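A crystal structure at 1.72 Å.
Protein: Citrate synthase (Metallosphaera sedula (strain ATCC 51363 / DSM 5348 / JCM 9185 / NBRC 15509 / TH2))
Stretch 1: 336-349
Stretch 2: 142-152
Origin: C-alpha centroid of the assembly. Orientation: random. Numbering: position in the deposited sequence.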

# COMPACT_ATOMS: atom_id res chain seq x y z
N GLY A 336 3.89 22.19 -19.56
CA GLY A 336 5.32 21.80 -19.55
C GLY A 336 5.62 20.45 -18.96
O GLY A 336 6.78 20.09 -18.83
N PHE A 337 4.57 19.68 -18.63
CA PHE A 337 4.84 18.39 -18.02
C PHE A 337 5.04 17.35 -19.09
O PHE A 337 4.25 17.24 -20.01
CB PHE A 337 3.73 17.95 -17.06
CG PHE A 337 3.63 18.79 -15.81
CD1 PHE A 337 4.49 18.56 -14.72
CD2 PHE A 337 2.68 19.74 -15.67
CE1 PHE A 337 4.43 19.32 -13.60
CE2 PHE A 337 2.57 20.49 -14.51
CZ PHE A 337 3.47 20.32 -13.48
N PRO A 338 6.09 16.52 -18.94
CA PRO A 338 6.17 15.40 -19.86
C PRO A 338 5.04 14.36 -19.64
O PRO A 338 4.55 14.22 -18.51
CB PRO A 338 7.55 14.82 -19.61
CG PRO A 338 8.20 15.70 -18.61
CD PRO A 338 7.25 16.65 -18.04
N VAL A 339 4.83 13.53 -20.64
CA VAL A 339 3.80 12.50 -20.59
C VAL A 339 4.02 11.56 -19.36
O VAL A 339 3.08 11.11 -18.72
CB VAL A 339 3.76 11.69 -21.88
CG1 VAL A 339 2.75 10.53 -21.78
CG2 VAL A 339 3.36 12.62 -23.04
N TYR A 340 5.25 11.29 -19.01
CA TYR A 340 5.53 10.37 -17.91
C TYR A 340 5.00 10.85 -16.55
O TYR A 340 5.01 10.08 -15.58
CB TYR A 340 7.02 9.94 -17.80
CG TYR A 340 8.03 11.03 -17.54
CD1 TYR A 340 8.07 11.69 -16.32
CD2 TYR A 340 9.00 11.37 -18.51
CE1 TYR A 340 9.01 12.67 -16.06
CE2 TYR A 340 9.92 12.38 -18.25
CZ TYR A 340 9.94 13.00 -17.04
OH TYR A 340 10.85 14.00 -16.76
N MET A 341 4.62 12.10 -16.45
CA MET A 341 4.13 12.67 -15.23
C MET A 341 2.62 12.61 -15.15
O MET A 341 2.12 12.97 -14.09
CB MET A 341 4.52 14.15 -15.06
CG MET A 341 6.02 14.39 -14.78
SD MET A 341 6.65 13.55 -13.35
CE MET A 341 5.74 14.32 -12.04
N PHE A 342 1.86 12.20 -16.19
CA PHE A 342 0.43 12.49 -16.11
C PHE A 342 -0.35 11.78 -14.97
O PHE A 342 -1.19 12.40 -14.32
CB PHE A 342 -0.24 12.22 -17.45
CG PHE A 342 0.19 13.10 -18.61
CD1 PHE A 342 0.97 14.20 -18.46
CD2 PHE A 342 -0.29 12.77 -19.88
CE1 PHE A 342 1.33 14.95 -19.60
CE2 PHE A 342 0.02 13.49 -21.00
CZ PHE A 342 0.84 14.60 -20.86
N THR A 343 -0.05 10.51 -14.74
CA THR A 343 -0.71 9.80 -13.67
C THR A 343 -0.28 10.36 -12.28
O THR A 343 -1.07 10.31 -11.35
CB THR A 343 -0.54 8.28 -13.81
OG1 THR A 343 -1.28 7.89 -14.99
CG2 THR A 343 -1.16 7.54 -12.62
N SER A 344 0.97 10.81 -12.14
CA SER A 344 1.44 11.46 -10.92
C SER A 344 0.69 12.76 -10.64
O SER A 344 0.41 13.10 -9.47
CB SER A 344 2.97 11.71 -10.97
OG SER A 344 3.63 10.48 -10.88
N LEU A 345 0.31 13.48 -11.71
CA LEU A 345 -0.48 14.72 -11.59
C LEU A 345 -1.90 14.42 -11.17
O LEU A 345 -2.48 15.12 -10.34
CB LEU A 345 -0.43 15.57 -12.86
CG LEU A 345 0.97 16.06 -13.18
CD1 LEU A 345 1.07 16.42 -14.67
CD2 LEU A 345 1.25 17.27 -12.29
N PHE A 346 -2.47 13.36 -11.73
CA PHE A 346 -3.70 12.80 -11.22
C PHE A 346 -3.58 12.52 -9.72
O PHE A 346 -4.49 12.89 -8.91
CB PHE A 346 -4.09 11.50 -12.01
CG PHE A 346 -5.16 10.68 -11.37
CD1 PHE A 346 -6.51 10.92 -11.67
CD2 PHE A 346 -4.86 9.72 -10.45
CE1 PHE A 346 -7.51 10.17 -11.07
CE2 PHE A 346 -5.86 8.99 -9.80
CZ PHE A 346 -7.18 9.23 -10.09
N ALA A 347 -2.53 11.81 -9.33
CA ALA A 347 -2.35 11.41 -7.94
C ALA A 347 -2.26 12.64 -7.01
O ALA A 347 -2.78 12.63 -5.91
CB ALA A 347 -1.12 10.53 -7.78
N LEU A 348 -1.53 13.66 -7.44
CA LEU A 348 -1.44 14.94 -6.70
C LEU A 348 -2.84 15.47 -6.29
O LEU A 348 -3.13 15.76 -5.14
CB LEU A 348 -0.68 15.97 -7.50
CG LEU A 348 -0.58 17.37 -6.86
CD1 LEU A 348 -0.03 17.44 -5.46
CD2 LEU A 348 0.19 18.33 -7.80
N SER A 349 -3.73 15.52 -7.28
CA SER A 349 -5.10 15.92 -7.09
C SER A 349 -5.89 14.95 -6.21
O SER A 349 -6.59 15.35 -5.24
CB SER A 349 -5.70 15.98 -8.49
OG SER A 349 -7.08 16.25 -8.39
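Stretch 2, residues 142-152: VVANVLRAKEG

Stretch 2 is a helix that packs nearly antiparallel to the helix of stretch 1 and also covers the loop and 3-10 turn before it, through a mainly apolar contact with a polar cluster around Tyr340. The helix enters from earlier in the chain and runs through Lys150; Gly152 has positive phi in a Schellman motif. Its axis makes an angle of 167° with the axis of the helix in stretch 1, and the two approach to 10.4 Å. The chains therefore run in opposite senses: Ser344 lies nearest Val143, with CA atoms 6.8 Å apart, and Met341 nearest Leu147, with CA atoms 7.0 Å apart.

Val143 points toward stretch 1. Its CG2 is 4.1 Å from Leu348 CB, and its CG1 is 3.7 Å from Met341 CE. Met341 lies in the 3-10 segment 339-341, as does Tyr340. The same Met341 CE also reaches Val146 CG1 at 4.2 Å and Leu147 CB at 3.9 Å. With chi1 t and chi2 p, Leu147 sets CD1 on Pro338 CD at 3.6 Å and CD2 by Phe337 CE1 at 4.0 Å, both in the loop.

The last helical turn engages Tyr340. Lys150 CE lies over one face of the ring, 3.3 Å from Tyr340 CD1. Lys150 NZ is 4.7 Å from the ring centroid, a cation-pi arrangement. Tyr340 OH donates a hydrogen bond to Glu151 OE1 at 2.8 Å, near the ring plane. Ala144, Asn145 and Arg148 point away from stretch 1.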

# COMPACT_ATOMS: atom_id res chain seq x y z
N VAL A 142 6.62 16.50 -3.25
CA VAL A 142 6.99 15.22 -3.85
C VAL A 142 6.84 15.19 -5.35
O VAL A 142 7.80 14.84 -6.05
CB VAL A 142 6.20 14.08 -3.20
CG1 VAL A 142 6.37 12.78 -3.96
CG2 VAL A 142 6.69 13.96 -1.74
N VAL A 143 5.71 15.65 -5.89
CA VAL A 143 5.50 15.53 -7.32
C VAL A 143 6.45 16.45 -8.12
O VAL A 143 7.06 16.04 -9.11
CB VAL A 143 4.02 15.73 -7.66
CG1 VAL A 143 3.85 15.69 -9.16
CG2 VAL A 143 3.17 14.61 -7.06
N ALA A 144 6.69 17.64 -7.59
CA ALA A 144 7.57 18.60 -8.23
C ALA A 144 9.00 18.01 -8.29
O ALA A 144 9.67 18.10 -9.32
CB ALA A 144 7.53 19.92 -7.44
N ASN A 145 9.41 17.34 -7.23
CA ASN A 145 10.75 16.76 -7.13
C ASN A 145 10.94 15.47 -7.91
O ASN A 145 12.00 15.18 -8.40
CB ASN A 145 11.20 16.73 -5.69
CG ASN A 145 11.62 18.13 -5.25
OD1 ASN A 145 12.60 18.67 -5.78
ND2 ASN A 145 10.77 18.78 -4.46
N VAL A 146 9.82 14.71 -8.09
CA VAL A 146 9.83 13.56 -8.96
C VAL A 146 10.09 14.00 -10.40
O VAL A 146 10.92 13.45 -11.13
CB VAL A 146 8.52 12.74 -8.79
CG1 VAL A 146 8.31 11.72 -9.93
CG2 VAL A 146 8.52 11.99 -7.46
N LEU A 147 9.43 15.06 -10.83
CA LEU A 147 9.67 15.59 -12.17
C LEU A 147 11.13 16.00 -12.31
O LEU A 147 11.83 15.68 -13.34
CB LEU A 147 8.70 16.75 -12.46
CG LEU A 147 9.19 17.64 -13.65
CD1 LEU A 147 9.07 16.85 -14.92
CD2 LEU A 147 8.36 18.92 -13.66
N ARG A 148 11.58 16.76 -11.31
CA ARG A 148 12.90 17.35 -11.40
C ARG A 148 14.04 16.29 -11.35
O ARG A 148 15.01 16.33 -12.11
CB ARG A 148 13.02 18.45 -10.39
CG ARG A 148 12.18 19.66 -10.78
CD ARG A 148 12.23 20.72 -9.70
NE ARG A 148 13.50 21.44 -9.70
CZ ARG A 148 13.81 22.45 -10.51
NH1 ARG A 148 15.01 22.97 -10.45
NH2 ARG A 148 12.97 22.90 -11.46
N ALA A 149 13.89 15.28 -10.50
CA ALA A 149 14.76 14.13 -10.55
C ALA A 149 14.84 13.42 -11.87
O ALA A 149 15.93 13.10 -12.38
CB ALA A 149 14.47 13.15 -9.46
N LYS A 150 13.68 13.17 -12.47
CA LYS A 150 13.63 12.46 -13.73
C LYS A 150 14.27 13.31 -14.87
O LYS A 150 14.90 12.75 -15.76
CB LYS A 150 12.22 12.02 -14.06
CG LYS A 150 11.76 10.86 -13.19
CD LYS A 150 10.31 10.45 -13.48
CE LYS A 150 10.13 9.68 -14.78
NZ LYS A 150 10.93 8.44 -14.99
N GLU A 151 14.17 14.61 -14.76
CA GLU A 151 14.72 15.53 -15.71
C GLU A 151 16.22 15.85 -15.40
O GLU A 151 16.87 16.47 -16.23
CB GLU A 151 13.93 16.82 -15.70
CG GLU A 151 12.50 16.82 -16.20
CD GLU A 151 12.29 16.68 -17.71
OE1 GLU A 151 12.52 15.55 -18.30
OE2 GLU A 151 11.81 17.69 -18.31
N GLY A 152 16.75 15.44 -14.25
CA GLY A 152 18.16 15.66 -13.86
C GLY A 152 18.39 17.10 -13.46
O GLY A 152 19.47 17.60 -13.67